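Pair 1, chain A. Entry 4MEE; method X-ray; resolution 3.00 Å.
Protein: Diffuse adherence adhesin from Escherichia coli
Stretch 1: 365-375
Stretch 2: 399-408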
# COMPACT_ATOMS: atom_id res chain seq x y z
N ALA A 365 -6.99 17.93 -1.46
CA ALA A 365 -5.69 18.42 -1.86
C ALA A 365 -4.79 17.21 -1.97
O ALA A 365 -4.85 16.31 -1.13
CB ALA A 365 -5.14 19.40 -0.83
N GLY A 366 -3.97 17.20 -3.02
CA GLY A 366 -3.02 16.11 -3.28
C GLY A 366 -3.34 15.26 -4.50
O GLY A 366 -2.75 14.20 -4.68
N LYS A 367 -4.28 15.71 -5.33
CA LYS A 367 -4.70 14.91 -6.46
C LYS A 367 -3.49 14.57 -7.30
O LYS A 367 -2.67 15.44 -7.57
CB LYS A 367 -5.72 15.67 -7.31
N ASN A 368 -3.37 13.30 -7.68
CA ASN A 368 -2.34 12.83 -8.62
C ASN A 368 -0.92 12.70 -8.10
O ASN A 368 0.04 12.80 -8.88
CB ASN A 368 -2.35 13.68 -9.90
CG ASN A 368 -3.64 13.54 -10.68
OD1 ASN A 368 -4.30 12.50 -10.62
ND2 ASN A 368 -4.01 14.58 -11.41
N ASN A 369 -0.78 12.46 -6.80
CA ASN A 369 0.52 12.18 -6.18
C ASN A 369 1.25 11.01 -6.84
O ASN A 369 0.62 10.03 -7.23
CB ASN A 369 0.33 11.89 -4.68
CG ASN A 369 1.59 11.35 -4.01
OD1 ASN A 369 2.61 12.04 -3.94
ND2 ASN A 369 1.51 10.13 -3.51
N ILE A 370 2.56 11.14 -6.99
CA ILE A 370 3.39 10.04 -7.47
C ILE A 370 4.32 9.54 -6.36
O ILE A 370 5.25 10.24 -5.95
CB ILE A 370 4.19 10.41 -8.75
CG1 ILE A 370 3.24 10.67 -9.92
CG2 ILE A 370 5.17 9.30 -9.12
CD1 ILE A 370 3.88 11.38 -11.10
N GLN A 371 4.02 8.34 -5.86
CA GLN A 371 4.85 7.70 -4.85
C GLN A 371 5.96 6.88 -5.52
O GLN A 371 5.68 6.02 -6.35
CB GLN A 371 4.01 6.82 -3.92
CG GLN A 371 4.80 6.19 -2.78
CD GLN A 371 3.92 5.63 -1.69
OE1 GLN A 371 3.81 4.41 -1.54
NE2 GLN A 371 3.29 6.50 -0.91
N THR A 372 7.20 7.16 -5.15
CA THR A 372 8.34 6.43 -5.68
C THR A 372 9.04 5.66 -4.56
O THR A 372 9.36 6.22 -3.51
CB THR A 372 9.35 7.37 -6.39
OG1 THR A 372 8.64 8.43 -7.04
CG2 THR A 372 10.16 6.60 -7.42
N LYS A 373 9.25 4.37 -4.81
CA LYS A 373 9.97 3.51 -3.89
C LYS A 373 11.26 3.03 -4.53
O LYS A 373 11.25 2.50 -5.64
CB LYS A 373 9.10 2.32 -3.47
CG LYS A 373 7.93 2.67 -2.56
CD LYS A 373 7.25 1.43 -2.02
CE LYS A 373 6.22 1.78 -0.97
NZ LYS A 373 5.65 0.58 -0.30
N ALA A 374 12.37 3.24 -3.83
CA ALA A 374 13.67 2.75 -4.26
C ALA A 374 14.30 1.99 -3.11
O ALA A 374 14.34 2.48 -1.99
CB ALA A 374 14.57 3.91 -4.68
N GLY A 375 14.77 0.78 -3.38
CA GLY A 375 15.31 -0.04 -2.31
C GLY A 375 16.00 -1.32 -2.72
O GLY A 375 16.20 -1.59 -3.90
N GLU A 399 13.90 -6.25 3.86
CA GLU A 399 13.85 -5.23 2.83
C GLU A 399 13.87 -3.82 3.40
O GLU A 399 13.24 -3.55 4.43
CB GLU A 399 12.62 -5.43 1.94
CG GLU A 399 12.67 -4.66 0.62
CD GLU A 399 11.40 -4.81 -0.20
OE1 GLU A 399 10.81 -5.90 -0.22
OE2 GLU A 399 11.01 -3.81 -0.84
N ALA A 400 14.59 -2.93 2.73
CA ALA A 400 14.65 -1.52 3.10
C ALA A 400 14.37 -0.63 1.89
O ALA A 400 14.95 -0.83 0.82
CB ALA A 400 16.01 -1.19 3.71
N ASN A 401 13.49 0.35 2.07
CA ASN A 401 13.07 1.23 0.98
C ASN A 401 13.06 2.71 1.35
O ASN A 401 12.90 3.08 2.51
CB ASN A 401 11.67 0.84 0.48
CG ASN A 401 11.67 -0.45 -0.32
OD1 ASN A 401 12.49 -0.64 -1.21
ND2 ASN A 401 10.71 -1.32 -0.03
N TRP A 402 13.23 3.55 0.33
CA TRP A 402 13.06 4.99 0.46
C TRP A 402 11.80 5.42 -0.28
O TRP A 402 11.67 5.22 -1.49
CB TRP A 402 14.30 5.73 -0.04
CG TRP A 402 14.12 7.22 -0.23
CD1 TRP A 402 13.53 8.09 0.64
CD2 TRP A 402 14.55 8.00 -1.35
NE1 TRP A 402 13.55 9.36 0.12
CE2 TRP A 402 14.17 9.34 -1.10
CE3 TRP A 402 15.21 7.70 -2.55
CZ2 TRP A 402 14.44 10.37 -2.00
CZ3 TRP A 402 15.47 8.73 -3.44
CH2 TRP A 402 15.09 10.05 -3.16
N ILE A 403 10.86 6.00 0.45
CA ILE A 403 9.61 6.45 -0.13
C ILE A 403 9.66 7.95 -0.34
O ILE A 403 9.98 8.70 0.58
CB ILE A 403 8.41 6.10 0.77
CG1 ILE A 403 8.28 4.59 0.92
CG2 ILE A 403 7.13 6.70 0.19
CD1 ILE A 403 7.54 4.17 2.17
N HIS A 404 9.36 8.37 -1.56
CA HIS A 404 9.28 9.77 -1.89
C HIS A 404 7.89 10.02 -2.43
O HIS A 404 7.37 9.20 -3.18
CB HIS A 404 10.32 10.10 -2.96
CG HIS A 404 10.26 11.52 -3.44
ND1 HIS A 404 10.62 12.59 -2.64
CD2 HIS A 404 9.89 12.04 -4.63
CE1 HIS A 404 10.47 13.71 -3.33
NE2 HIS A 404 10.03 13.41 -4.53
N ASN A 405 7.28 11.14 -2.05
CA ASN A 405 6.00 11.53 -2.62
C ASN A 405 6.09 12.87 -3.30
O ASN A 405 6.67 13.81 -2.76
CB ASN A 405 4.93 11.58 -1.54
CG ASN A 405 4.58 10.21 -1.02
OD1 ASN A 405 3.94 9.42 -1.71
ND2 ASN A 405 5.00 9.92 0.20
N THR A 406 5.50 12.96 -4.49
CA THR A 406 5.47 14.21 -5.24
C THR A 406 4.53 15.24 -4.61
O THR A 406 4.84 16.44 -4.60
CB THR A 406 5.13 13.95 -6.72
OG1 THR A 406 6.18 13.17 -7.30
CG2 THR A 406 5.02 15.25 -7.48
N HIS A 407 3.40 14.80 -4.07
CA HIS A 407 2.51 15.69 -3.33
C HIS A 407 2.42 15.26 -1.88
O HIS A 407 2.93 14.22 -1.49
CB HIS A 407 1.09 15.66 -3.90
CG HIS A 407 1.00 16.02 -5.35
ND1 HIS A 407 1.78 15.42 -6.32
CD2 HIS A 407 0.21 16.90 -6.00
CE1 HIS A 407 1.48 15.92 -7.50
NE2 HIS A 407 0.53 16.83 -7.33
N GLU A 408 1.75 16.06 -1.07
CA GLU A 408 1.40 15.62 0.27
C GLU A 408 -0.10 15.80 0.45
O GLU A 408 -0.66 16.84 0.09
CB GLU A 408 2.27 16.31 1.35
CG GLU A 408 1.72 17.54 2.05
CD GLU A 408 2.81 18.36 2.73
OE1 GLU A 408 2.66 18.70 3.92
OE2 GLU A 408 3.83 18.67 2.07

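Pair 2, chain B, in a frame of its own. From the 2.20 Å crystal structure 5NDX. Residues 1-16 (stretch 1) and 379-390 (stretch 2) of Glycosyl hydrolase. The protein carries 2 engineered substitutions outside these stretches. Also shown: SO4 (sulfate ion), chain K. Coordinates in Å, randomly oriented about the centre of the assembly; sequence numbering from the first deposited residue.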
# COMPACT_ATOMS: atom_id res chain seq x y z
N MET B 1 -20.52 9.49 -19.59
CA MET B 1 -21.93 9.11 -19.89
C MET B 1 -22.92 9.41 -18.70
O MET B 1 -23.94 8.73 -18.57
CB MET B 1 -21.96 7.63 -20.38
CG MET B 1 -21.76 7.45 -21.90
SD MET B 1 -23.26 7.83 -22.88
CE MET B 1 -22.76 7.53 -24.58
N ARG B 2 -22.63 10.42 -17.85
CA ARG B 2 -23.65 11.05 -16.92
C ARG B 2 -23.36 12.57 -16.70
O ARG B 2 -22.18 12.98 -16.68
CB ARG B 2 -23.76 10.29 -15.57
CG ARG B 2 -22.44 9.85 -14.91
CD ARG B 2 -22.62 9.32 -13.46
NE ARG B 2 -23.19 7.95 -13.39
CZ ARG B 2 -24.33 7.56 -12.79
NH1 ARG B 2 -25.12 8.34 -12.02
NH2 ARG B 2 -24.66 6.27 -12.94
N GLU B 3 -24.39 13.43 -16.58
CA GLU B 3 -24.09 14.88 -16.33
C GLU B 3 -24.11 15.35 -14.87
O GLU B 3 -23.20 16.11 -14.48
CB GLU B 3 -24.94 15.87 -17.14
CG GLU B 3 -24.23 17.23 -17.20
CD GLU B 3 -24.86 18.19 -18.15
OE1 GLU B 3 -24.13 18.77 -19.03
OE2 GLU B 3 -26.10 18.35 -17.98
N ARG B 4 -25.13 14.95 -14.11
CA ARG B 4 -25.22 15.28 -12.69
C ARG B 4 -25.85 14.16 -11.93
O ARG B 4 -26.87 13.68 -12.33
CB ARG B 4 -25.98 16.58 -12.43
CG ARG B 4 -26.09 16.87 -10.94
CD ARG B 4 -26.50 18.29 -10.76
NE ARG B 4 -26.86 18.73 -9.41
CZ ARG B 4 -28.09 18.77 -8.90
NH1 ARG B 4 -29.15 18.25 -9.51
NH2 ARG B 4 -28.26 19.32 -7.72
N THR B 5 -25.25 13.77 -10.84
CA THR B 5 -25.81 12.75 -9.99
C THR B 5 -26.00 13.26 -8.58
O THR B 5 -25.07 13.84 -8.01
CB THR B 5 -24.91 11.49 -9.96
OG1 THR B 5 -24.72 11.01 -11.29
CG2 THR B 5 -25.58 10.40 -9.13
N ARG B 6 -27.19 13.05 -8.01
CA ARG B 6 -27.45 13.36 -6.59
C ARG B 6 -27.17 12.07 -5.84
O ARG B 6 -27.73 11.03 -6.18
CB ARG B 6 -28.88 13.93 -6.31
CG ARG B 6 -29.24 15.25 -7.04
CD ARG B 6 -30.68 15.88 -6.85
NE ARG B 6 -30.96 16.08 -5.41
CZ ARG B 6 -31.18 17.24 -4.74
NH1 ARG B 6 -31.26 18.46 -5.32
NH2 ARG B 6 -31.38 17.16 -3.42
N ILE B 7 -26.24 12.11 -4.88
CA ILE B 7 -25.91 10.93 -4.07
C ILE B 7 -26.25 11.25 -2.61
O ILE B 7 -25.80 12.27 -2.10
CB ILE B 7 -24.44 10.60 -4.21
CG1 ILE B 7 -24.08 10.32 -5.68
CG2 ILE B 7 -24.07 9.36 -3.42
CD1 ILE B 7 -22.61 9.98 -5.87
N ASN B 8 -27.06 10.41 -1.97
CA ASN B 8 -27.37 10.51 -0.57
C ASN B 8 -26.77 9.31 0.14
O ASN B 8 -27.04 8.15 -0.21
CB ASN B 8 -28.88 10.57 -0.24
CG ASN B 8 -29.11 10.64 1.30
OD1 ASN B 8 -28.96 11.68 1.95
ND2 ASN B 8 -29.39 9.48 1.90
N VAL B 9 -25.95 9.60 1.14
CA VAL B 9 -25.35 8.60 1.99
C VAL B 9 -26.01 8.73 3.36
O VAL B 9 -25.96 9.81 3.98
CB VAL B 9 -23.86 8.84 2.13
CG1 VAL B 9 -23.25 7.89 3.13
CG2 VAL B 9 -23.15 8.65 0.78
N ASP B 10 -26.60 7.64 3.83
CA ASP B 10 -27.25 7.68 5.13
C ASP B 10 -26.40 7.03 6.20
O ASP B 10 -26.33 5.82 6.31
CB ASP B 10 -28.65 7.07 5.05
CG ASP B 10 -29.44 7.20 6.40
OD1 ASP B 10 -28.93 7.67 7.45
OD2 ASP B 10 -30.60 6.81 6.32
N ALA B 11 -25.76 7.86 6.99
CA ALA B 11 -24.85 7.39 8.04
C ALA B 11 -25.56 6.64 9.18
O ALA B 11 -24.88 5.92 9.94
CB ALA B 11 -24.12 8.57 8.65
N SER B 12 -26.88 6.82 9.32
CA SER B 12 -27.63 6.14 10.39
C SER B 12 -28.00 4.74 9.94
O SER B 12 -28.53 3.99 10.73
CB SER B 12 -28.89 6.94 10.79
OG SER B 12 -29.87 6.88 9.76
N GLU B 13 -27.77 4.37 8.69
CA GLU B 13 -28.11 3.05 8.28
C GLU B 13 -26.92 2.15 7.83
O GLU B 13 -26.46 2.24 6.67
CB GLU B 13 -29.14 3.13 7.19
CG GLU B 13 -29.53 1.73 6.73
CD GLU B 13 -31.01 1.57 6.61
OE1 GLU B 13 -31.71 1.92 7.61
OE2 GLU B 13 -31.42 1.11 5.53
N ALA B 14 -26.50 1.26 8.72
CA ALA B 14 -25.44 0.29 8.51
C ALA B 14 -25.92 -0.84 7.62
O ALA B 14 -27.00 -1.37 7.82
CB ALA B 14 -24.99 -0.28 9.86
N VAL B 15 -25.14 -1.17 6.59
CA VAL B 15 -25.47 -2.23 5.65
C VAL B 15 -24.71 -3.52 5.99
O VAL B 15 -25.29 -4.58 5.95
CB VAL B 15 -25.20 -1.80 4.19
CG1 VAL B 15 -25.47 -2.94 3.21
CG2 VAL B 15 -26.08 -0.62 3.81
N ARG B 16 -23.41 -3.40 6.29
CA ARG B 16 -22.53 -4.52 6.57
C ARG B 16 -21.17 -3.98 7.10
O ARG B 16 -20.87 -2.79 6.97
CB ARG B 16 -22.32 -5.36 5.30
CG ARG B 16 -21.85 -4.59 4.09
CD ARG B 16 -21.42 -5.53 2.95
NE ARG B 16 -21.20 -4.69 1.79
CZ ARG B 16 -20.03 -4.29 1.28
NH1 ARG B 16 -18.87 -4.71 1.72
NH2 ARG B 16 -20.08 -3.47 0.26
N VAL B 379 -20.17 -0.18 6.14
CA VAL B 379 -20.79 0.38 4.93
C VAL B 379 -22.13 1.02 5.27
O VAL B 379 -22.91 0.45 5.99
CB VAL B 379 -20.94 -0.69 3.85
CG1 VAL B 379 -21.63 -0.13 2.61
CG2 VAL B 379 -19.56 -1.25 3.47
N CYS B 380 -22.36 2.23 4.79
CA CYS B 380 -23.66 2.94 4.93
C CYS B 380 -24.48 2.79 3.69
O CYS B 380 -23.95 2.62 2.60
CB CYS B 380 -23.48 4.44 4.94
SG CYS B 380 -22.37 5.08 6.11
N LYS B 381 -25.77 2.99 3.85
CA LYS B 381 -26.70 2.96 2.73
C LYS B 381 -26.48 4.18 1.83
O LYS B 381 -26.26 5.30 2.30
CB LYS B 381 -28.11 2.95 3.28
CG LYS B 381 -29.27 3.04 2.30
CD LYS B 381 -30.52 3.53 3.09
CE LYS B 381 -31.59 4.22 2.24
NZ LYS B 381 -32.32 3.20 1.43
N VAL B 382 -26.51 3.94 0.55
CA VAL B 382 -26.38 5.01 -0.41
C VAL B 382 -27.48 4.87 -1.44
O VAL B 382 -27.80 3.78 -1.84
CB VAL B 382 -24.94 5.07 -1.05
CG1 VAL B 382 -24.47 3.70 -1.43
CG2 VAL B 382 -24.91 5.95 -2.30
N THR B 383 -28.05 5.99 -1.85
CA THR B 383 -28.97 6.05 -2.98
C THR B 383 -28.48 7.15 -3.91
O THR B 383 -28.07 8.21 -3.45
CB THR B 383 -30.39 6.43 -2.50
OG1 THR B 383 -30.30 7.66 -1.82
CG2 THR B 383 -30.94 5.42 -1.49
N ALA B 384 -28.53 6.91 -5.20
CA ALA B 384 -28.09 7.86 -6.18
C ALA B 384 -29.17 8.02 -7.25
O ALA B 384 -29.83 7.08 -7.59
CB ALA B 384 -26.85 7.37 -6.81
N GLU B 385 -29.33 9.22 -7.77
CA GLU B 385 -30.21 9.45 -8.89
C GLU B 385 -29.43 10.26 -9.90
O GLU B 385 -29.00 11.38 -9.58
CB GLU B 385 -31.49 10.18 -8.45
CG GLU B 385 -32.48 10.51 -9.62
CD GLU B 385 -32.89 9.34 -10.59
OE1 GLU B 385 -33.19 8.20 -10.15
OE2 GLU B 385 -32.95 9.55 -11.85
N PRO B 386 -29.23 9.74 -11.12
CA PRO B 386 -29.57 8.39 -11.51
C PRO B 386 -28.76 7.36 -10.74
O PRO B 386 -27.72 7.71 -10.17
CB PRO B 386 -29.17 8.30 -13.00
CG PRO B 386 -28.94 9.70 -13.41
CD PRO B 386 -28.57 10.48 -12.18
N PRO B 387 -29.24 6.11 -10.69
CA PRO B 387 -28.48 5.08 -9.99
C PRO B 387 -27.07 4.94 -10.54
O PRO B 387 -26.80 5.19 -11.71
CB PRO B 387 -29.29 3.80 -10.22
CG PRO B 387 -30.73 4.32 -10.32
CD PRO B 387 -30.54 5.57 -11.18
N LEU B 388 -26.15 4.63 -9.64
CA LEU B 388 -24.76 4.46 -10.02
C LEU B 388 -24.65 3.19 -10.86
O LEU B 388 -25.32 2.21 -10.56
CB LEU B 388 -23.91 4.32 -8.78
CG LEU B 388 -23.11 5.49 -8.26
CD1 LEU B 388 -23.57 6.86 -8.68
CD2 LEU B 388 -22.79 5.35 -6.78
N ASP B 389 -23.78 3.20 -11.85
CA ASP B 389 -23.50 2.01 -12.64
C ASP B 389 -22.01 2.00 -12.98
O ASP B 389 -21.61 2.30 -14.12
CB ASP B 389 -24.34 2.04 -13.92
CG ASP B 389 -24.30 0.72 -14.69
OD1 ASP B 389 -23.58 -0.22 -14.31
OD2 ASP B 389 -24.98 0.64 -15.70
N PRO B 390 -21.17 1.69 -11.98
CA PRO B 390 -19.72 1.89 -12.12
C PRO B 390 -19.09 1.08 -13.22
O PRO B 390 -18.22 1.58 -13.89
CB PRO B 390 -19.16 1.51 -10.75
CG PRO B 390 -20.26 0.88 -10.01
CD PRO B 390 -21.55 1.15 -10.66
S SO4 K . -23.61 -3.17 -0.21
O1 SO4 K . -24.55 -2.01 -0.11
O2 SO4 K . -24.25 -4.36 -0.84
O3 SO4 K . -23.15 -3.59 1.13
O4 SO4 K . -22.43 -2.72 -1.01
O HOH W 1 -29.43 6.89 1.18

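Both pairs are built on two neighbouring antiparallel strands. Fourteen central residues superpose with an RMSD of 0.6 Å. The strand axes run at 148° in pair 1 and at 162° in pair 2, for strands 4-10 and 379-385.

The hydrogen-bonded rungs match. In pair 1, Thr A372 N donates to His A404 O (2.8 Å), and His A404 N returns a bond to Thr A372 O (2.9 Å). The matched residues in pair 2 are Asn B8 and Thr B383. There Asn B8 N lies 2.8 Å from Thr B383 O, and Thr B383 N lies 2.9 Å from Asn B8 O. Side chains therefore alternate between the same two faces in both pairs.

One face carries Gln A371, Lys A373, Ile A403 and Asn A405 in pair 1. The matched positions in pair 2 are Ile B7, Val B9, Val B382 and Ala B384. Pair 1 fills this face with polar groups and long aliphatic chains. Gln A371 NE2 donates to Asn A405 OD1 (3.1 Å), and Asn A369 ND2 donates to the same oxygen, Asn A405 OD1 (3.1 Å). Lys A373 lays its chain beside isoleucine, with Lys A373 CE 4.0 Å from Ile A403 CG1. Pair 2 packs apolar groups instead. Ile B7 CG2 meets Val B382 CG2 at 3.7 Å, and Ile B7 CG1 meets Ala B384 CB at 4.2 Å.

On the other face, Thr A372 and His A404 correspond to Asn B8 and Thr B383. In pair 2 a water accepts from Asn B8 ND2 (2.7 Å), donates to Asn B8 O (3.0 Å) and lies 3.2 Å from Thr B383 OG1.

Asn A369 and Thr B5 also match. Asn A369 OD1 accepts from His A407 N (2.9 Å), so its side chain ties down the partner backbone. Thr B5 OG1 instead accepts from Arg B2 NH1 (2.8 Å) within its own stretch. Arg B2 then reaches across: its NH1 donates to Pro B386 O (3.3 Å) and its NH2 to Pro B387 O (2.7 Å). At the position of Pro B386, His A407 lays one ring face against the backbone of Asn A368 and Asn A369.

The pairs diverge at the other end. Gly A375 has no side chain; a CB there would clash with Asn A401 OD1 and Ala A400 O. Its match, Ala B11, lies in a corner where the chain turns. Beyond it the chain comes back to the partner strand, and Val B15 N donates to Val B379 O (2.8 Å).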